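Local coordinates for protein D-isomer specific 2-hydroxyacid dehydrogenase NAD-binding (Xanthobacter autotrophicus, PDB 4XA8) that binds NADPH and probably acts as an NAD(P)-dependent oxidoreductase of the D-isomer specific 2-hydroxyacid dehydrogenase family, at residues 171-176 / 190-195; 246-251 / 273-278. One frame throughout, in Å; residues are numbered along the deposited sequence.

Contact 1: residues 171-176 / 190-195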
ATOM      1  N   ARG A 171      -3.158  -9.449 -15.250  1.00 23.72           N
ATOM      2  CA  ARG A 171      -3.782  -9.411 -16.559  1.00 24.83           C
ATOM      3  C   ARG A 171      -4.125  -7.988 -16.890  1.00 22.73           C
ATOM      4  O   ARG A 171      -4.287  -7.189 -15.998  1.00 21.99           O
ATOM      5  CB  ARG A 171      -5.005 -10.379 -16.637  1.00 26.52           C
ATOM      6  CG  ARG A 171      -5.913 -10.359 -15.411  1.00 29.26           C
ATOM      7  CD  ARG A 171      -7.220 -11.168 -15.537  1.00 31.74           C
ATOM      8  NE  ARG A 171      -6.892 -12.538 -15.768  1.00 30.72           N
ATOM      9  CZ  ARG A 171      -7.633 -13.470 -16.322  1.00 32.13           C
ATOM     10  NH1 ARG A 171      -8.916 -13.311 -16.691  1.00 30.78           N
ATOM     11  NH2 ARG A 171      -7.053 -14.633 -16.466  1.00 31.31           N
ATOM     12  N   GLY A 172      -4.268  -7.671 -18.175  1.00 22.18           N
ATOM     13  CA  GLY A 172      -4.737  -6.375 -18.565  1.00 23.10           C
ATOM     14  C   GLY A 172      -5.742  -6.508 -19.705  1.00 23.87           C
ATOM     15  O   GLY A 172      -5.737  -7.512 -20.461  1.00 24.58           O
ATOM     16  N   TRP A 173      -6.535  -5.464 -19.848  1.00 23.49           N
ATOM     17  CA  TRP A 173      -7.516  -5.333 -20.916  1.00 24.27           C
ATOM     18  C   TRP A 173      -7.387  -4.020 -21.614  1.00 25.36           C
ATOM     19  O   TRP A 173      -7.222  -2.957 -20.989  1.00 24.35           O
ATOM     20  CB  TRP A 173      -8.959  -5.501 -20.387  1.00 24.43           C
ATOM     21  CG  TRP A 173      -9.943  -5.486 -21.499  1.00 25.59           C
ATOM     22  CD1 TRP A 173     -10.373  -6.558 -22.224  1.00 26.31           C
ATOM     23  CD2 TRP A 173     -10.579  -4.332 -22.083  1.00 27.28           C
ATOM     24  NE1 TRP A 173     -11.249  -6.166 -23.179  1.00 27.52           N
ATOM     25  CE2 TRP A 173     -11.404  -4.810 -23.137  1.00 28.46           C
ATOM     26  CE3 TRP A 173     -10.538  -2.959 -21.815  1.00 27.50           C
ATOM     27  CZ2 TRP A 173     -12.172  -3.955 -23.969  1.00 30.77           C
ATOM     28  CZ3 TRP A 173     -11.328  -2.084 -22.635  1.00 30.11           C
ATOM     29  CH2 TRP A 173     -12.139  -2.594 -23.685  1.00 31.38           C
ATOM     30  N   SER A 174      -7.493  -4.070 -22.931  1.00 27.06           N
ATOM     31  CA  SER A 174      -7.481  -2.851 -23.711  1.00 29.46           C
ATOM     32  C   SER A 174      -8.386  -3.053 -24.902  1.00 30.55           C
ATOM     33  O   SER A 174      -8.716  -4.160 -25.245  1.00 28.60           O
ATOM     34  CB  SER A 174      -6.066  -2.551 -24.195  1.00 31.50           C
ATOM     35  OG  SER A 174      -6.113  -1.349 -24.991  1.00 37.34           O
ATOM     36  N   ARG A 175      -8.831  -1.966 -25.501  1.00 33.62           N
ATOM     37  CA  ARG A 175      -9.644  -2.062 -26.707  1.00 36.59           C
ATOM     38  C   ARG A 175      -8.807  -2.676 -27.838  1.00 38.50           C
ATOM     39  O   ARG A 175      -9.334  -3.420 -28.639  1.00 40.06           O
ATOM     40  CB  ARG A 175     -10.152  -0.676 -27.111  1.00 38.87           C
ATOM     41  N   THR A 176      -7.489  -2.407 -27.864  1.00 38.21           N
ATOM     42  CA  THR A 176      -6.639  -2.811 -28.991  1.00 39.89           C
ATOM     43  C   THR A 176      -5.487  -3.706 -28.488  1.00 38.96           C
ATOM     44  O   THR A 176      -5.200  -3.712 -27.305  1.00 36.22           O
ATOM     45  CB  THR A 176      -6.120  -1.564 -29.736  1.00 41.89           C
ATOM     46  OG1 THR A 176      -5.366  -0.748 -28.853  1.00 44.31           O
ATOM     47  CG2 THR A 176      -7.274  -0.720 -30.206  1.00 43.81           C
ATOM     48  N   GLU A 190     -15.299  -8.246 -26.907  1.00 32.88           N
ATOM     49  CA  GLU A 190     -15.654  -9.654 -26.841  1.00 35.42           C
ATOM     50  C   GLU A 190     -14.865 -10.396 -25.749  1.00 33.19           C
ATOM     51  O   GLU A 190     -15.352 -11.395 -25.211  1.00 32.66           O
ATOM     52  CB  GLU A 190     -15.373 -10.284 -28.226  1.00 41.74           C
ATOM     53  CG  GLU A 190     -15.982 -11.651 -28.492  1.00 48.65           C
ATOM     54  CD  GLU A 190     -16.471 -11.857 -29.947  1.00 54.29           C
ATOM     55  OE1 GLU A 190     -17.326 -11.083 -30.437  1.00 64.46           O
ATOM     56  OE2 GLU A 190     -16.040 -12.825 -30.600  1.00 58.33           O
ATOM     57  N   ALA A 191     -13.644  -9.925 -25.461  1.00 30.75           N
ATOM     58  CA  ALA A 191     -12.779 -10.510 -24.444  1.00 30.98           C
ATOM     59  C   ALA A 191     -13.032  -9.987 -23.035  1.00 29.63           C
ATOM     60  O   ALA A 191     -12.492 -10.515 -22.065  1.00 28.22           O
ATOM     61  CB  ALA A 191     -11.302 -10.314 -24.814  1.00 32.41           C
ATOM     62  N   LEU A 192     -13.891  -8.983 -22.895  1.00 31.56           N
ATOM     63  CA  LEU A 192     -14.100  -8.374 -21.608  1.00 31.18           C
ATOM     64  C   LEU A 192     -14.749  -9.297 -20.567  1.00 30.14           C
ATOM     65  O   LEU A 192     -14.295  -9.346 -19.427  1.00 29.70           O
ATOM     66  CB  LEU A 192     -14.874  -7.061 -21.819  1.00 33.41           C
ATOM     67  CG  LEU A 192     -15.022  -6.102 -20.687  1.00 36.75           C
ATOM     68  CD1 LEU A 192     -13.649  -5.682 -20.175  1.00 35.82           C
ATOM     69  CD2 LEU A 192     -15.889  -4.921 -21.198  1.00 40.15           C
ATOM     70  N   PRO A 193     -15.752 -10.084 -20.941  1.00 31.23           N
ATOM     71  CA  PRO A 193     -16.274 -10.997 -19.934  1.00 31.79           C
ATOM     72  C   PRO A 193     -15.275 -12.006 -19.391  1.00 30.20           C
ATOM     73  O   PRO A 193     -15.207 -12.152 -18.192  1.00 29.92           O
ATOM     74  CB  PRO A 193     -17.424 -11.707 -20.658  1.00 34.72           C
ATOM     75  CG  PRO A 193     -17.889 -10.701 -21.642  1.00 35.08           C
ATOM     76  CD  PRO A 193     -16.606 -10.087 -22.143  1.00 33.76           C
ATOM     77  N   GLY A 194     -14.485 -12.656 -20.249  1.00 29.95           N
ATOM     78  CA  GLY A 194     -13.494 -13.623 -19.761  1.00 28.76           C
ATOM     79  C   GLY A 194     -12.389 -12.922 -18.952  1.00 26.41           C
ATOM     80  O   GLY A 194     -11.907 -13.463 -17.957  1.00 26.72           O
ATOM     81  N   PHE A 195     -11.999 -11.715 -19.358  1.00 26.06           N
ATOM     82  CA  PHE A 195     -10.995 -10.913 -18.616  1.00 25.60           C
ATOM     83  C   PHE A 195     -11.494 -10.641 -17.189  1.00 25.62           C
ATOM     84  O   PHE A 195     -10.745 -10.862 -16.217  1.00 24.65           O
ATOM     85  CB  PHE A 195     -10.673  -9.574 -19.306  1.00 25.50           C
ATOM     86  CG  PHE A 195      -9.973  -8.548 -18.413  1.00 22.95           C
ATOM     87  CD1 PHE A 195      -8.614  -8.631 -18.198  1.00 25.06           C
ATOM     88  CD2 PHE A 195     -10.677  -7.504 -17.809  1.00 23.90           C
ATOM     89  CE1 PHE A 195      -7.965  -7.721 -17.359  1.00 23.97           C
ATOM     90  CE2 PHE A 195     -10.020  -6.568 -16.987  1.00 24.65           C
ATOM     91  CZ  PHE A 195      -8.660  -6.700 -16.771  1.00 22.70           C
TER
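The packed half of this contact is aromatic. Phe195, on helix 192-197, sends its ring under strand 169-174, with CG anti to the backbone N (chi1 163°). Trp173 CB sits squarely over its middle, 3.5 Å from the centroid of the Phe195 ring, a CH-pi contact. The ring reaches the strand backbone as well, Phe195 CE1 lying 3.5 Å from Gly172 C. The Trp173 indole lies across Leu192 at about a right angle: Leu192 CD1 is perched 3.7 Å from the centroid of the Trp173 five-membered ring. Arg175 N lies over the opposite indole face, and NE1 is hydrogen-bonded to the carbonyl O of Gly188.

The Arg171 end is polar but buried. Its chain runs past Phe195 in the opposite direction, CG 3.9 Å from Phe195 CE1, then bends at chi3 (61°) to bring the guanidinium edge to the helix backbone. Arg171 NH1 donates a fairly straight hydrogen bond to Phe195 O at 3.1 Å, coming in above the carbonyl plane; Ser199 OG bonds the same oxygen. The like-charged Arg146 guanidinium lies close by, which may make that bond matter more. An alanine in place of Arg171 would lose the NH1 bond and the methylene cover beside the Phe195 ring, and would probably loosen the helix against the strand at this end. Looser is the solvent side: exposed Gly194, and partly exposed Ala191, whose CB comes only within 4.5 Å of Trp173 NE1. Beyond, Arg175 and Thr176, NADPH-binding residues, do not touch the helix.

In the Rossmann-type sheet, strand 169-174 runs between strands 146-150 and 184-187; Leu150 of the former touches Trp173, Leu192 and Phe195, while helix 218-223 flanks Leu192 and Pro193 through Arg220 and His223.

Contact 2: residues 246-251 / 273-278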
ATOM      1  N   ALA A 246     -24.985  -1.411  -5.747  1.00 37.41           N
ATOM      2  CA  ALA A 246     -25.823  -2.599  -5.701  1.00 38.60           C
ATOM      3  C   ALA A 246     -24.990  -3.874  -5.551  1.00 37.08           C
ATOM      4  O   ALA A 246     -25.282  -4.722  -4.701  1.00 37.96           O
ATOM      5  CB  ALA A 246     -26.735  -2.678  -6.929  1.00 41.47           C
ATOM      6  N   ALA A 247     -23.914  -3.973  -6.306  1.00 34.61           N
ATOM      7  CA  ALA A 247     -23.006  -5.136  -6.195  1.00 34.55           C
ATOM      8  C   ALA A 247     -22.309  -5.244  -4.828  1.00 34.42           C
ATOM      9  O   ALA A 247     -22.077  -6.338  -4.320  1.00 36.21           O
ATOM     10  CB  ALA A 247     -21.991  -5.106  -7.324  1.00 32.32           C
ATOM     11  N   LEU A 248     -21.996  -4.102  -4.236  1.00 33.81           N
ATOM     12  CA  LEU A 248     -21.425  -4.061  -2.915  1.00 34.77           C
ATOM     13  C   LEU A 248     -22.451  -4.508  -1.877  1.00 38.70           C
ATOM     14  O   LEU A 248     -22.114  -5.241  -0.951  1.00 39.11           O
ATOM     15  CB  LEU A 248     -20.927  -2.642  -2.600  1.00 34.66           C
ATOM     16  CG  LEU A 248     -19.581  -2.272  -3.239  1.00 32.33           C
ATOM     17  CD1 LEU A 248     -19.270  -0.782  -3.182  1.00 32.00           C
ATOM     18  CD2 LEU A 248     -18.474  -3.043  -2.552  1.00 31.02           C
ATOM     19  N   ARG A 249     -23.683  -4.059  -2.029  1.00 40.22           N
ATOM     20  CA  ARG A 249     -24.746  -4.463  -1.093  1.00 43.92           C
ATOM     21  C   ARG A 249     -25.082  -5.968  -1.168  1.00 42.53           C
ATOM     22  O   ARG A 249     -25.405  -6.579  -0.167  1.00 44.22           O
ATOM     23  CB  ARG A 249     -26.021  -3.649  -1.343  1.00 45.35           C
ATOM     24  CG  ARG A 249     -25.946  -2.181  -0.988  1.00 47.95           C
ATOM     25  CD  ARG A 249     -27.355  -1.644  -0.797  1.00 53.91           C
ATOM     26  NE  ARG A 249     -27.473  -0.187  -0.915  1.00 58.13           N
ATOM     27  CZ  ARG A 249     -27.166   0.709   0.032  1.00 57.86           C
ATOM     28  NH1 ARG A 249     -26.655   0.346   1.215  1.00 60.70           N
ATOM     29  NH2 ARG A 249     -27.346   2.003  -0.216  1.00 55.68           N
ATOM     30  N   SER A 250     -24.997  -6.576  -2.335  1.00 40.68           N
ATOM     31  CA  SER A 250     -25.337  -7.988  -2.459  1.00 40.90           C
ATOM     32  C   SER A 250     -24.167  -8.911  -2.072  1.00 39.87           C
ATOM     33  O   SER A 250     -24.319 -10.154  -2.020  1.00 39.76           O
ATOM     34  CB  SER A 250     -25.762  -8.279  -3.892  1.00 41.03           C
ATOM     35  OG  SER A 250     -24.635  -8.124  -4.766  1.00 39.72           O
ATOM     36  N   GLY A 251     -22.992  -8.330  -1.870  1.00 39.13           N
ATOM     37  CA  GLY A 251     -21.799  -9.097  -1.610  1.00 37.99           C
ATOM     38  C   GLY A 251     -21.150  -9.633  -2.872  1.00 37.12           C
ATOM     39  O   GLY A 251     -20.214 -10.387  -2.771  1.00 37.57           O
ATOM     40  N   TRP A 273     -19.892   6.292   1.993  1.00 29.83           N
ATOM     41  CA  TRP A 273     -19.138   6.775   3.162  1.00 30.73           C
ATOM     42  C   TRP A 273     -19.184   5.790   4.345  1.00 31.61           C
ATOM     43  O   TRP A 273     -18.156   5.528   4.983  1.00 30.96           O
ATOM     44  CB  TRP A 273     -19.637   8.126   3.673  1.00 32.36           C
ATOM     45  CG  TRP A 273     -19.449   9.324   2.806  1.00 31.37           C
ATOM     46  CD1 TRP A 273     -20.420   9.984   2.122  1.00 32.76           C
ATOM     47  CD2 TRP A 273     -18.229  10.045   2.564  1.00 30.96           C
ATOM     48  NE1 TRP A 273     -19.882  11.064   1.457  1.00 32.21           N
ATOM     49  CE2 TRP A 273     -18.539  11.121   1.718  1.00 31.82           C
ATOM     50  CE3 TRP A 273     -16.896   9.892   2.999  1.00 30.73           C
ATOM     51  CZ2 TRP A 273     -17.575  12.045   1.309  1.00 31.58           C
ATOM     52  CZ3 TRP A 273     -15.943  10.780   2.560  1.00 30.26           C
ATOM     53  CH2 TRP A 273     -16.289  11.850   1.733  1.00 31.66           C
ATOM     54  N   ALA A 274     -20.376   5.272   4.659  1.00 32.01           N
ATOM     55  CA  ALA A 274     -20.531   4.448   5.849  1.00 34.76           C
ATOM     56  C   ALA A 274     -20.253   2.987   5.615  1.00 34.77           C
ATOM     57  O   ALA A 274     -20.352   2.215   6.535  1.00 33.89           O
ATOM     58  CB  ALA A 274     -21.933   4.603   6.441  1.00 38.10           C
ATOM     59  N   MET A 275     -19.891   2.595   4.399  1.00 34.23           N
ATOM     60  CA  MET A 275     -19.595   1.188   4.154  1.00 34.41           C
ATOM     61  C   MET A 275     -18.215   0.801   4.695  1.00 34.52           C
ATOM     62  O   MET A 275     -17.189   1.273   4.200  1.00 32.68           O
ATOM     63  CB  MET A 275     -19.648   0.896   2.668  1.00 34.42           C
ATOM     64  CG  MET A 275     -21.027   1.020   2.098  1.00 37.79           C
ATOM     65  SD  MET A 275     -21.099   0.367   0.409  1.00 39.48           S
ATOM     66  CE  MET A 275     -22.764   0.906   0.100  1.00 39.17           C
ATOM     67  N   ASP A 276     -18.210  -0.096   5.673  1.00 36.08           N
ATOM     68  CA  ASP A 276     -17.026  -0.688   6.257  1.00 41.65           C
ATOM     69  C   ASP A 276     -16.052  -1.312   5.290  1.00 38.70           C
ATOM     70  O   ASP A 276     -14.836  -1.351   5.571  1.00 41.87           O
ATOM     71  CB  ASP A 276     -17.440  -1.829   7.201  1.00 49.82           C
ATOM     72  CG  ASP A 276     -17.383  -1.447   8.625  1.00 56.67           C
ATOM     73  OD1 ASP A 276     -16.481  -0.651   8.953  1.00 64.28           O
ATOM     74  OD2 ASP A 276     -18.203  -1.967   9.429  1.00 65.35           O
ATOM     75  N   ASN A 277     -16.580  -1.858   4.197  1.00 35.97           N
ATOM     76  CA  ASN A 277     -15.752  -2.522   3.166  1.00 32.51           C
ATOM     77  C   ASN A 277     -15.354  -1.682   1.950  1.00 30.56           C
ATOM     78  O   ASN A 277     -14.886  -2.216   0.940  1.00 30.30           O
ATOM     79  CB  ASN A 277     -16.456  -3.786   2.713  1.00 34.45           C
ATOM     80  CG  ASN A 277     -17.837  -3.521   2.187  1.00 34.90           C
ATOM     81  OD1 ASN A 277     -18.471  -2.532   2.564  1.00 36.98           O
ATOM     82  ND2 ASN A 277     -18.323  -4.394   1.366  1.00 35.17           N
ATOM     83  N   VAL A 278     -15.570  -0.361   2.035  1.00 30.35           N
ATOM     84  CA  VAL A 278     -15.161   0.585   1.025  1.00 28.40           C
ATOM     85  C   VAL A 278     -14.178   1.578   1.666  1.00 27.91           C
ATOM     86  O   VAL A 278     -14.445   2.077   2.774  1.00 26.37           O
ATOM     87  CB  VAL A 278     -16.353   1.382   0.468  1.00 28.89           C
ATOM     88  CG1 VAL A 278     -15.891   2.441  -0.491  1.00 29.28           C
ATOM     89  CG2 VAL A 278     -17.355   0.474  -0.214  1.00 30.59           C
TER
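Ala247, near the start of 246-251, faces Ile253 of the following strand, and its carbonyl O accepts a 3.2 Å hydrogen bond from Ser250 OG. Leu248 comes next and carries most of the contact, with CG anti to its own carbonyl carbon (chi1 -78°) and its two methyls parted between different partners. Leu248 CD1 meets Val278 CG2 at 3.7 Å, the two side chains crossing at about a right angle, and also lies 4.2 Å from Met275 SD. Leu248 CD2 reaches the amide of Asn277, 4.1 Å from ND2, a nitrogen whose hydrogen bond goes to Ala254 O.

These partners belong to a type I beta turn from Met275 to Val278, closed by Val278 N to Met275 O, which leads into strand 278-280, outermost within this chain in the parallel Rossmann-type sheet. Helix 241-250 thus packs against the loop that precedes the last strand, with Ile253 of strand 253-258 also touching Leu248.

Arg249 starts out away from the loop, but its chain, extended from CG to NE, swings the guanidinium over Met275, whose methyl CE rests over one face, offset toward the rim, 4.1 Å from Arg249 NH1. Gly251 is the first residue to leave helical angles, in a Schellman motif with positive phi (82°), an angle that would jam a side chain against the carbonyl O of Ser250.

In the fold
Both contacts belong to the NAD-binding domain, toward the two edges of its seven-stranded parallel sheet: contact 1 involves strand 169-174, next to the outermost strand 184-187, whereas contact 2 leads into strand 278-280, outermost on the opposite side within this chain. Their centres lie 26 Å apart and their nearest atoms about 15 Å, so they do not touch. Contact 1 is nearer to the NADPH-binding residues, holding Arg175 and Thr176 and placing Gly172 about 4 Å from the side chain of Leu152; no cofactor is bound to this chain in the model. In contact 2 the side chains of Val278 and Asp259 are about 10 Å apart, but Gln129 of the second subunit bonds the carbonyls of Trp273 and Val278.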